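Local coordinates for protein alpha-glucosidase ([Eubacterium] rectale, PDB 6PNR) that probably hydrolyses alpha-linked sulfoquinovosides as a family 31 glycoside hydrolase, a sulfoquinovosidase that binds a sulfonated aza-sugar inhibitor, at residues T341-F352 with F391-C401. Sequence-based numbering, arbitrary orientation.
Sequences TKADGSDYLVDF and FGEYLPTDDIC. With 9VH ([(3~{S},4~{R},5~{R})-4,5-bis(oxidanyl)piperidin-3-yl]methanesulfonic acid), chain C.
The Y348 ring carries P396 on one face, CG 3.8 Å from the centroid in a CH-pi contact, and K342 NZ over the centre of the opposite face. D398 OD1 lies at the ring's edge, where its syn lone pair takes the hydrogen bond from Y348 OH at 2.9 Å. With CG anti to the backbone N (chi1 -163°), the Y348 ring swings across to P396. A leucine here would probably leave D398 without its hydroxyl partner and K342 without the aromatic face beneath its amine.

Nearer the pocket, F352 CE1 sits 3.3 Å from Y394 CD2, over a face of the Y394 ring; the planes tilt by 22° and the rings are so offset that they hardly overlap. F352 also turns its edge to the face of F391, planes at 87°, and F391 CE2 lies 3.6 Å from C3 of the inhibitor. Y394 OH bonds E137 and shares a water with F352 O.

At the far end, C401 N donates to T341 O at 2.7 Å, and D399 OD1 accepts from A343 N at 2.8 Å. Polar bonds thus tie the outer loops of this TIM-barrel domain, while aromatic packing carries the contact to the F391 wall of the inhibitor pocket.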
# COMPACT_ATOMS: atom_id res chain seq x y z
N THR A 341 -30.62 -1.44 10.33
CA THR A 341 -31.29 -1.79 9.08
C THR A 341 -30.60 -1.15 7.89
O THR A 341 -29.83 -0.20 8.02
CB THR A 341 -32.76 -1.35 9.10
OG1 THR A 341 -32.84 0.03 9.47
CG2 THR A 341 -33.54 -2.17 10.11
N LYS A 342 -30.90 -1.67 6.70
CA LYS A 342 -30.38 -1.09 5.48
C LYS A 342 -31.33 -0.01 4.96
O LYS A 342 -32.42 0.20 5.49
CB LYS A 342 -30.16 -2.17 4.42
CG LYS A 342 -29.49 -3.43 4.93
CD LYS A 342 -29.24 -4.38 3.79
CE LYS A 342 -27.99 -4.00 3.02
NZ LYS A 342 -26.81 -4.84 3.43
N ALA A 343 -30.90 0.67 3.89
CA ALA A 343 -31.78 1.63 3.24
C ALA A 343 -33.06 0.97 2.74
O ALA A 343 -34.14 1.56 2.81
CB ALA A 343 -31.05 2.32 2.08
N ASP A 344 -32.97 -0.27 2.26
CA ASP A 344 -34.15 -0.97 1.78
C ASP A 344 -35.05 -1.49 2.90
O ASP A 344 -36.04 -2.18 2.60
CB ASP A 344 -33.76 -2.12 0.84
CG ASP A 344 -33.02 -3.25 1.55
OD1 ASP A 344 -32.88 -3.24 2.79
OD2 ASP A 344 -32.58 -4.18 0.83
N GLY A 345 -34.72 -1.22 4.17
CA GLY A 345 -35.58 -1.54 5.30
C GLY A 345 -35.30 -2.86 5.99
O GLY A 345 -35.78 -3.07 7.11
N SER A 346 -34.55 -3.76 5.36
CA SER A 346 -34.25 -5.06 5.95
C SER A 346 -33.17 -4.93 7.02
O SER A 346 -32.42 -3.96 7.07
CB SER A 346 -33.81 -6.06 4.88
OG SER A 346 -32.63 -5.61 4.22
N ASP A 347 -33.11 -5.94 7.90
CA ASP A 347 -32.03 -5.97 8.88
C ASP A 347 -30.69 -6.19 8.17
O ASP A 347 -30.58 -7.00 7.25
CB ASP A 347 -32.25 -7.07 9.91
CG ASP A 347 -33.44 -6.79 10.80
OD1 ASP A 347 -33.85 -5.61 10.87
OD2 ASP A 347 -33.95 -7.74 11.43
N TYR A 348 -29.69 -5.44 8.59
CA TYR A 348 -28.35 -5.60 8.03
C TYR A 348 -27.73 -6.84 8.64
O TYR A 348 -27.66 -6.96 9.87
CB TYR A 348 -27.52 -4.34 8.30
CG TYR A 348 -26.28 -4.20 7.45
CD1 TYR A 348 -25.36 -5.23 7.34
CD2 TYR A 348 -26.04 -3.02 6.74
CE1 TYR A 348 -24.22 -5.09 6.56
CE2 TYR A 348 -24.91 -2.88 5.96
CZ TYR A 348 -24.00 -3.92 5.87
OH TYR A 348 -22.87 -3.79 5.09
N LEU A 349 -27.31 -7.79 7.80
CA LEU A 349 -26.64 -9.00 8.26
C LEU A 349 -25.17 -8.88 7.90
O LEU A 349 -24.81 -8.90 6.72
CB LEU A 349 -27.27 -10.25 7.64
CG LEU A 349 -28.61 -10.66 8.25
CD1 LEU A 349 -29.08 -11.98 7.68
CD2 LEU A 349 -28.51 -10.76 9.76
N VAL A 350 -24.32 -8.75 8.92
CA VAL A 350 -22.88 -8.62 8.73
C VAL A 350 -22.26 -10.01 8.67
O VAL A 350 -22.55 -10.88 9.50
CB VAL A 350 -22.26 -7.79 9.86
CG1 VAL A 350 -20.73 -7.68 9.68
CG2 VAL A 350 -22.90 -6.39 9.90
N ASP A 351 -21.38 -10.21 7.68
CA ASP A 351 -20.64 -11.46 7.53
C ASP A 351 -19.43 -11.46 8.46
O ASP A 351 -18.51 -10.65 8.30
CB ASP A 351 -20.20 -11.63 6.07
CG ASP A 351 -19.46 -12.94 5.81
OD1 ASP A 351 -19.40 -13.80 6.71
OD2 ASP A 351 -18.93 -13.12 4.70
N PHE A 352 -19.42 -12.36 9.44
CA PHE A 352 -18.30 -12.46 10.37
C PHE A 352 -17.34 -13.58 9.99
O PHE A 352 -16.40 -13.86 10.74
CB PHE A 352 -18.82 -12.66 11.79
CG PHE A 352 -19.33 -11.39 12.40
CD1 PHE A 352 -18.49 -10.57 13.12
CD2 PHE A 352 -20.64 -10.98 12.20
CE1 PHE A 352 -18.95 -9.38 13.66
CE2 PHE A 352 -21.11 -9.80 12.73
CZ PHE A 352 -20.27 -8.99 13.46
N PHE A 391 -15.65 -7.53 20.78
CA PHE A 391 -15.98 -6.83 19.54
C PHE A 391 -16.45 -5.40 19.78
O PHE A 391 -16.14 -4.80 20.81
CB PHE A 391 -17.03 -7.62 18.75
CG PHE A 391 -16.48 -8.86 18.08
CD1 PHE A 391 -15.87 -8.78 16.83
CD2 PHE A 391 -16.57 -10.10 18.68
CE1 PHE A 391 -15.37 -9.92 16.20
CE2 PHE A 391 -16.07 -11.25 18.06
CZ PHE A 391 -15.46 -11.15 16.82
N GLY A 392 -17.19 -4.85 18.82
CA GLY A 392 -17.53 -3.45 18.79
C GLY A 392 -16.94 -2.68 17.63
O GLY A 392 -17.22 -1.48 17.50
N GLU A 393 -16.15 -3.33 16.76
CA GLU A 393 -15.41 -2.65 15.69
C GLU A 393 -16.06 -2.79 14.32
O GLU A 393 -15.54 -2.23 13.35
CB GLU A 393 -13.97 -3.20 15.58
CG GLU A 393 -13.24 -3.43 16.89
CD GLU A 393 -13.52 -4.81 17.48
OE1 GLU A 393 -14.45 -5.48 16.99
OE2 GLU A 393 -12.81 -5.22 18.42
N TYR A 394 -17.15 -3.54 14.20
CA TYR A 394 -17.59 -4.03 12.89
C TYR A 394 -18.76 -3.25 12.31
O TYR A 394 -19.47 -3.80 11.46
CB TYR A 394 -18.00 -5.50 12.98
CG TYR A 394 -16.90 -6.54 12.87
CD1 TYR A 394 -15.88 -6.59 13.79
CD2 TYR A 394 -16.94 -7.51 11.87
CE1 TYR A 394 -14.90 -7.56 13.71
CE2 TYR A 394 -15.97 -8.49 11.79
CZ TYR A 394 -14.94 -8.50 12.71
OH TYR A 394 -13.96 -9.46 12.66
N LEU A 395 -19.01 -2.03 12.75
CA LEU A 395 -20.18 -1.34 12.20
C LEU A 395 -19.88 -0.91 10.77
O LEU A 395 -18.92 -0.15 10.54
CB LEU A 395 -20.60 -0.14 13.03
CG LEU A 395 -21.91 0.54 12.57
CD1 LEU A 395 -23.12 -0.24 13.07
CD2 LEU A 395 -21.98 1.98 13.04
N PRO A 396 -20.65 -1.35 9.78
CA PRO A 396 -20.39 -0.95 8.40
C PRO A 396 -20.81 0.49 8.16
O PRO A 396 -21.46 1.13 8.99
CB PRO A 396 -21.22 -1.93 7.57
CG PRO A 396 -22.31 -2.37 8.49
CD PRO A 396 -21.79 -2.28 9.90
N THR A 397 -20.40 1.02 7.01
CA THR A 397 -20.71 2.39 6.65
C THR A 397 -21.48 2.50 5.34
O THR A 397 -21.85 3.61 4.95
CB THR A 397 -19.43 3.22 6.52
OG1 THR A 397 -18.65 2.71 5.43
CG2 THR A 397 -18.62 3.18 7.80
N ASP A 398 -21.73 1.39 4.65
CA ASP A 398 -22.14 1.48 3.26
C ASP A 398 -23.63 1.73 3.13
O ASP A 398 -24.06 2.61 2.38
CB ASP A 398 -21.72 0.22 2.49
CG ASP A 398 -22.20 -1.08 3.15
OD1 ASP A 398 -22.89 -1.03 4.18
OD2 ASP A 398 -21.87 -2.17 2.62
N ASP A 399 -24.44 0.97 3.87
CA ASP A 399 -25.87 0.94 3.61
C ASP A 399 -26.59 0.55 4.90
O ASP A 399 -27.23 -0.50 5.02
CB ASP A 399 -26.18 -0.03 2.47
CG ASP A 399 -27.64 -0.04 2.09
OD1 ASP A 399 -28.42 0.74 2.67
OD2 ASP A 399 -28.01 -0.85 1.20
N ILE A 400 -26.50 1.41 5.91
CA ILE A 400 -27.00 1.08 7.23
C ILE A 400 -27.62 2.31 7.86
O ILE A 400 -27.19 3.45 7.61
CB ILE A 400 -25.88 0.48 8.11
CG1 ILE A 400 -26.45 -0.17 9.37
CG2 ILE A 400 -24.83 1.52 8.43
CD1 ILE A 400 -25.48 -1.14 10.04
N CYS A 401 -28.66 2.09 8.66
CA CYS A 401 -29.44 3.14 9.29
C CYS A 401 -29.51 2.87 10.79
O CYS A 401 -29.81 1.75 11.21
CB CYS A 401 -30.86 3.22 8.70
SG CYS A 401 -30.94 3.58 6.91
O1 9VH C . -14.30 -17.00 17.72
S1 9VH C . -15.23 -16.04 18.28
O2 9VH C . -15.30 -14.86 17.44
O3 9VH C . -16.51 -16.65 18.56
C1 9VH C . -14.52 -15.57 19.82
C2 9VH C . -13.18 -14.82 19.71
C3 9VH C . -13.47 -13.40 19.24
N1 9VH C . -12.39 -12.43 19.34
C4 9VH C . -11.77 -12.41 20.67
C5 9VH C . -11.29 -13.81 21.03
O4 9VH C . -10.69 -13.74 22.32
C6 9VH C . -12.46 -14.78 21.06
O5 9VH C . -12.01 -16.08 21.41
O HOH W 1 -30.42 -1.41 1.09
O HOH W 2 -14.97 -12.08 13.03